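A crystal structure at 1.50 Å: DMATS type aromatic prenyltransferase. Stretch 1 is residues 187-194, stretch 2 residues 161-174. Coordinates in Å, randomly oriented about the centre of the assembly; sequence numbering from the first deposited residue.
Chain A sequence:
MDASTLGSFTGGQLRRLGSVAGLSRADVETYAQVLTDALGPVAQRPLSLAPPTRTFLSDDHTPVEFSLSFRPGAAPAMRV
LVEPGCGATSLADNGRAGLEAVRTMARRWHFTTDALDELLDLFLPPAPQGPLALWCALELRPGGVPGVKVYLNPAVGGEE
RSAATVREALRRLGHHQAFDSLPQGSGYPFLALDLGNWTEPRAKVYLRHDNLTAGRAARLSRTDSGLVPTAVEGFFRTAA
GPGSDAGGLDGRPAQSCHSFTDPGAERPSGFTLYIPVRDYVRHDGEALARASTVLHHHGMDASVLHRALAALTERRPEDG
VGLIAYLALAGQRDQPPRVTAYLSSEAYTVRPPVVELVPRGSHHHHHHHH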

# COMPACT_ATOMS: atom_id res chain seq x y z
N GLY A 187 -14.78 -7.39 -6.44
CA GLY A 187 -14.19 -6.26 -7.17
C GLY A 187 -12.70 -6.42 -7.34
O GLY A 187 -12.10 -7.35 -6.75
N TYR A 188 -12.12 -5.57 -8.18
CA TYR A 188 -10.69 -5.59 -8.58
C TYR A 188 -10.16 -4.20 -8.33
O TYR A 188 -10.10 -3.37 -9.25
CB TYR A 188 -10.56 -6.01 -10.05
CG TYR A 188 -11.17 -7.34 -10.34
CD1 TYR A 188 -10.46 -8.51 -10.10
CD2 TYR A 188 -12.47 -7.44 -10.77
CE1 TYR A 188 -11.04 -9.75 -10.31
CE2 TYR A 188 -13.06 -8.66 -10.99
CZ TYR A 188 -12.35 -9.82 -10.75
OH TYR A 188 -12.93 -11.05 -10.96
N PRO A 189 -9.80 -3.85 -7.08
CA PRO A 189 -9.47 -2.45 -6.76
C PRO A 189 -8.17 -1.96 -7.39
O PRO A 189 -8.08 -0.77 -7.63
CB PRO A 189 -9.43 -2.37 -5.24
CG PRO A 189 -9.25 -3.80 -4.78
CD PRO A 189 -9.83 -4.70 -5.87
N PHE A 190 -7.21 -2.82 -7.67
CA PHE A 190 -5.89 -2.41 -8.21
C PHE A 190 -5.34 -3.49 -9.11
O PHE A 190 -5.54 -4.69 -8.82
CB PHE A 190 -4.85 -2.20 -7.11
CG PHE A 190 -5.29 -1.27 -6.02
CD1 PHE A 190 -5.25 0.10 -6.20
CD2 PHE A 190 -5.67 -1.75 -4.77
CE1 PHE A 190 -5.65 0.96 -5.19
CE2 PHE A 190 -6.08 -0.89 -3.77
CZ PHE A 190 -6.08 0.47 -3.98
N LEU A 191 -4.63 -3.07 -10.16
CA LEU A 191 -3.60 -3.89 -10.78
C LEU A 191 -2.28 -3.16 -10.63
O LEU A 191 -2.23 -1.92 -10.90
CB LEU A 191 -3.94 -4.14 -12.24
CG LEU A 191 -3.01 -5.10 -12.96
CD1 LEU A 191 -3.82 -5.96 -13.91
CD2 LEU A 191 -1.91 -4.36 -13.69
N ALA A 192 -1.25 -3.86 -10.19
CA ALA A 192 0.06 -3.24 -9.93
C ALA A 192 1.17 -3.95 -10.72
O ALA A 192 1.06 -5.15 -11.01
CB ALA A 192 0.34 -3.22 -8.48
N LEU A 193 2.17 -3.19 -11.09
CA LEU A 193 3.40 -3.70 -11.76
C LEU A 193 4.60 -3.34 -10.91
O LEU A 193 4.76 -2.19 -10.60
CB LEU A 193 3.54 -3.07 -13.15
CG LEU A 193 2.57 -3.54 -14.21
CD1 LEU A 193 2.84 -2.82 -15.53
CD2 LEU A 193 2.68 -5.05 -14.39
N ASP A 194 5.45 -4.31 -10.62
CA ASP A 194 6.77 -4.09 -9.99
C ASP A 194 7.77 -3.78 -11.12
O ASP A 194 7.98 -4.67 -11.92
CB ASP A 194 7.20 -5.33 -9.22
CG ASP A 194 7.22 -5.13 -7.73
OD1 ASP A 194 8.05 -4.32 -7.27
OD2 ASP A 194 6.40 -5.76 -7.06
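Stretch 2 161-174: RSAATVREALRRLG

The contact between the two stretches is centred on Leu-191, whose side chain points toward the helix of stretch 2 and is buried. Its CD1 atom lies 3.6 Å from CB of Ala-169 and 4.4 Å from CG1 of Val-166, so that one methyl group meets two residues that point toward the strand from successive turns of the helix. The closer of the two contacts is to the single methyl of Ala-169, while Val-166, with chi1 in the t rotamer, makes the looser contact. Leu-191 itself has chi1 in the t well and chi2 at 142°, between wells.

Stretch 2 is helical from Ser-162 onward, and Leu-191 to Asp-194 of stretch 1 are in a strand that continues beyond the stretch. The two elements point nearly the same way: their N-to-C directions differ by 21°, and their axes approach to 10.6 Å, a separation filled by side chains. The register follows from this alignment, as Tyr-188 lies nearest Ser-162, Leu-191 nearest Val-166 and Leu-193 nearest Leu-173, with CA to CA distances of 6.3, 7.2 and 9.9 Å. The backbones are thus closest at the start of the contact and farther apart toward its end.

At that wider end, two leucines span the gap. The CB of Leu-193 is directed sideways, but the end of its side chain comes nearer the helix, and its CD2 packs 3.6 Å from CD1 of Leu-173. Ala-192 and Asp-194, which alternate with Leu-191 and Leu-193 along the strand, take no part. Near Leu-173 a wider pi-type turn spans Arg-171 to Gly-174; the positive phi of Gly-174 favours glycine.

Toward the other end, Tyr-188 covers the first turn of the helix. Its CB lies 3.9 Å from CG2 of Val-166, its CE2 is 3.9 Å from CB of Ala-163, and its CD2 is 3.9 Å from CB of Ser-162; the three helix residues approach the ring obliquely. No direct hydrogen bond joins the stretches. The polar link is instead a water, which accepts a hydrogen bond from Tyr-188 N at 3.0 Å and is also hydrogen-bonded to Ser-162 OG at 2.8 Å.

Beyond the contact, Glu-168, Arg-171 and Arg-172 lie out of reach of stretch 1. Glu-168 forms salt bridges through its OE2 with Arg-171 NH2 at 2.8 Å and Arg-172 NE at 2.9 Å.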

# COMPACT_ATOMS: atom_id res chain seq x y z
N ARG A 161 -16.67 -3.09 -16.16
CA ARG A 161 -15.57 -3.37 -17.12
C ARG A 161 -14.29 -3.83 -16.40
O ARG A 161 -13.33 -4.17 -17.12
CB ARG A 161 -15.27 -2.13 -17.97
CG ARG A 161 -16.39 -1.76 -18.93
CD ARG A 161 -15.92 -0.75 -19.97
NE ARG A 161 -14.83 -1.28 -20.79
CZ ARG A 161 -14.21 -0.61 -21.77
NH1 ARG A 161 -14.56 0.64 -22.05
NH2 ARG A 161 -13.24 -1.19 -22.45
N SER A 162 -14.26 -3.87 -15.06
CA SER A 162 -13.07 -4.21 -14.24
C SER A 162 -12.51 -5.59 -14.62
O SER A 162 -11.33 -5.69 -14.93
CB SER A 162 -13.36 -4.16 -12.76
OG SER A 162 -13.57 -2.84 -12.32
N ALA A 163 -13.35 -6.62 -14.60
CA ALA A 163 -12.93 -8.02 -14.88
C ALA A 163 -12.28 -8.11 -16.26
O ALA A 163 -11.21 -8.72 -16.36
CB ALA A 163 -14.12 -8.94 -14.75
N ALA A 164 -12.90 -7.53 -17.28
CA ALA A 164 -12.39 -7.58 -18.67
C ALA A 164 -11.04 -6.85 -18.75
O ALA A 164 -10.12 -7.30 -19.51
CB ALA A 164 -13.41 -6.97 -19.61
N THR A 165 -10.92 -5.76 -17.99
CA THR A 165 -9.67 -4.96 -17.97
C THR A 165 -8.54 -5.80 -17.36
O THR A 165 -7.46 -5.79 -17.93
CB THR A 165 -9.90 -3.62 -17.27
OG1 THR A 165 -10.96 -3.00 -17.97
CG2 THR A 165 -8.68 -2.73 -17.28
N VAL A 166 -8.78 -6.49 -16.24
CA VAL A 166 -7.73 -7.33 -15.58
C VAL A 166 -7.35 -8.48 -16.53
O VAL A 166 -6.12 -8.76 -16.69
CB VAL A 166 -8.17 -7.84 -14.21
CG1 VAL A 166 -7.15 -8.80 -13.64
CG2 VAL A 166 -8.45 -6.71 -13.22
N ARG A 167 -8.34 -9.14 -17.10
CA ARG A 167 -8.07 -10.28 -18.00
C ARG A 167 -7.19 -9.81 -19.16
O ARG A 167 -6.20 -10.47 -19.45
CB ARG A 167 -9.38 -10.91 -18.49
CG ARG A 167 -9.18 -11.99 -19.53
CD ARG A 167 -10.48 -12.46 -20.12
NE ARG A 167 -11.38 -13.05 -19.14
CZ ARG A 167 -11.30 -14.30 -18.67
NH1 ARG A 167 -12.20 -14.75 -17.81
NH2 ARG A 167 -10.33 -15.11 -19.06
N GLU A 168 -7.51 -8.68 -19.79
CA GLU A 168 -6.75 -8.16 -20.95
C GLU A 168 -5.36 -7.74 -20.49
O GLU A 168 -4.39 -8.03 -21.19
CB GLU A 168 -7.48 -6.99 -21.62
CG GLU A 168 -6.70 -6.36 -22.76
CD GLU A 168 -6.34 -7.27 -23.94
OE1 GLU A 168 -6.82 -8.44 -23.98
OE2 GLU A 168 -5.60 -6.81 -24.81
N ALA A 169 -5.24 -7.08 -19.33
CA ALA A 169 -3.90 -6.68 -18.81
C ALA A 169 -3.00 -7.91 -18.67
O ALA A 169 -1.84 -7.87 -19.12
CB ALA A 169 -4.05 -5.95 -17.49
N LEU A 170 -3.51 -8.98 -18.07
CA LEU A 170 -2.68 -10.17 -17.76
C LEU A 170 -2.24 -10.81 -19.08
O LEU A 170 -1.06 -11.14 -19.21
CB LEU A 170 -3.48 -11.14 -16.89
CG LEU A 170 -3.67 -10.66 -15.45
CD1 LEU A 170 -4.67 -11.56 -14.73
CD2 LEU A 170 -2.34 -10.62 -14.70
N ARG A 171 -3.16 -10.89 -20.04
CA ARG A 171 -2.86 -11.42 -21.40
C ARG A 171 -1.71 -10.62 -22.02
O ARG A 171 -0.74 -11.23 -22.50
CB ARG A 171 -4.10 -11.37 -22.29
CG ARG A 171 -3.89 -12.06 -23.63
CD ARG A 171 -4.86 -11.58 -24.68
NE ARG A 171 -4.71 -10.18 -25.05
CZ ARG A 171 -3.73 -9.69 -25.82
NH1 ARG A 171 -2.77 -10.46 -26.29
NH2 ARG A 171 -3.72 -8.40 -26.10
N ARG A 172 -1.81 -9.30 -22.03
CA ARG A 172 -0.79 -8.44 -22.65
C ARG A 172 0.55 -8.63 -21.93
O ARG A 172 1.58 -8.40 -22.58
CB ARG A 172 -1.21 -6.98 -22.61
CG ARG A 172 -2.47 -6.65 -23.40
CD ARG A 172 -2.67 -5.17 -23.29
NE ARG A 172 -3.84 -4.65 -23.99
CZ ARG A 172 -4.07 -3.36 -24.18
NH1 ARG A 172 -3.21 -2.45 -23.75
NH2 ARG A 172 -5.16 -2.97 -24.83
N LEU A 173 0.56 -9.01 -20.65
CA LEU A 173 1.81 -9.18 -19.86
C LEU A 173 2.33 -10.62 -20.00
O LEU A 173 3.21 -11.00 -19.22
CB LEU A 173 1.55 -8.82 -18.39
CG LEU A 173 1.17 -7.36 -18.09
CD1 LEU A 173 0.85 -7.19 -16.62
CD2 LEU A 173 2.27 -6.39 -18.49
N GLY A 174 1.77 -11.40 -20.92
CA GLY A 174 2.28 -12.73 -21.29
C GLY A 174 1.82 -13.80 -20.34
O GLY A 174 2.48 -14.85 -20.27
O HOH W 1 -13.82 -3.57 -9.59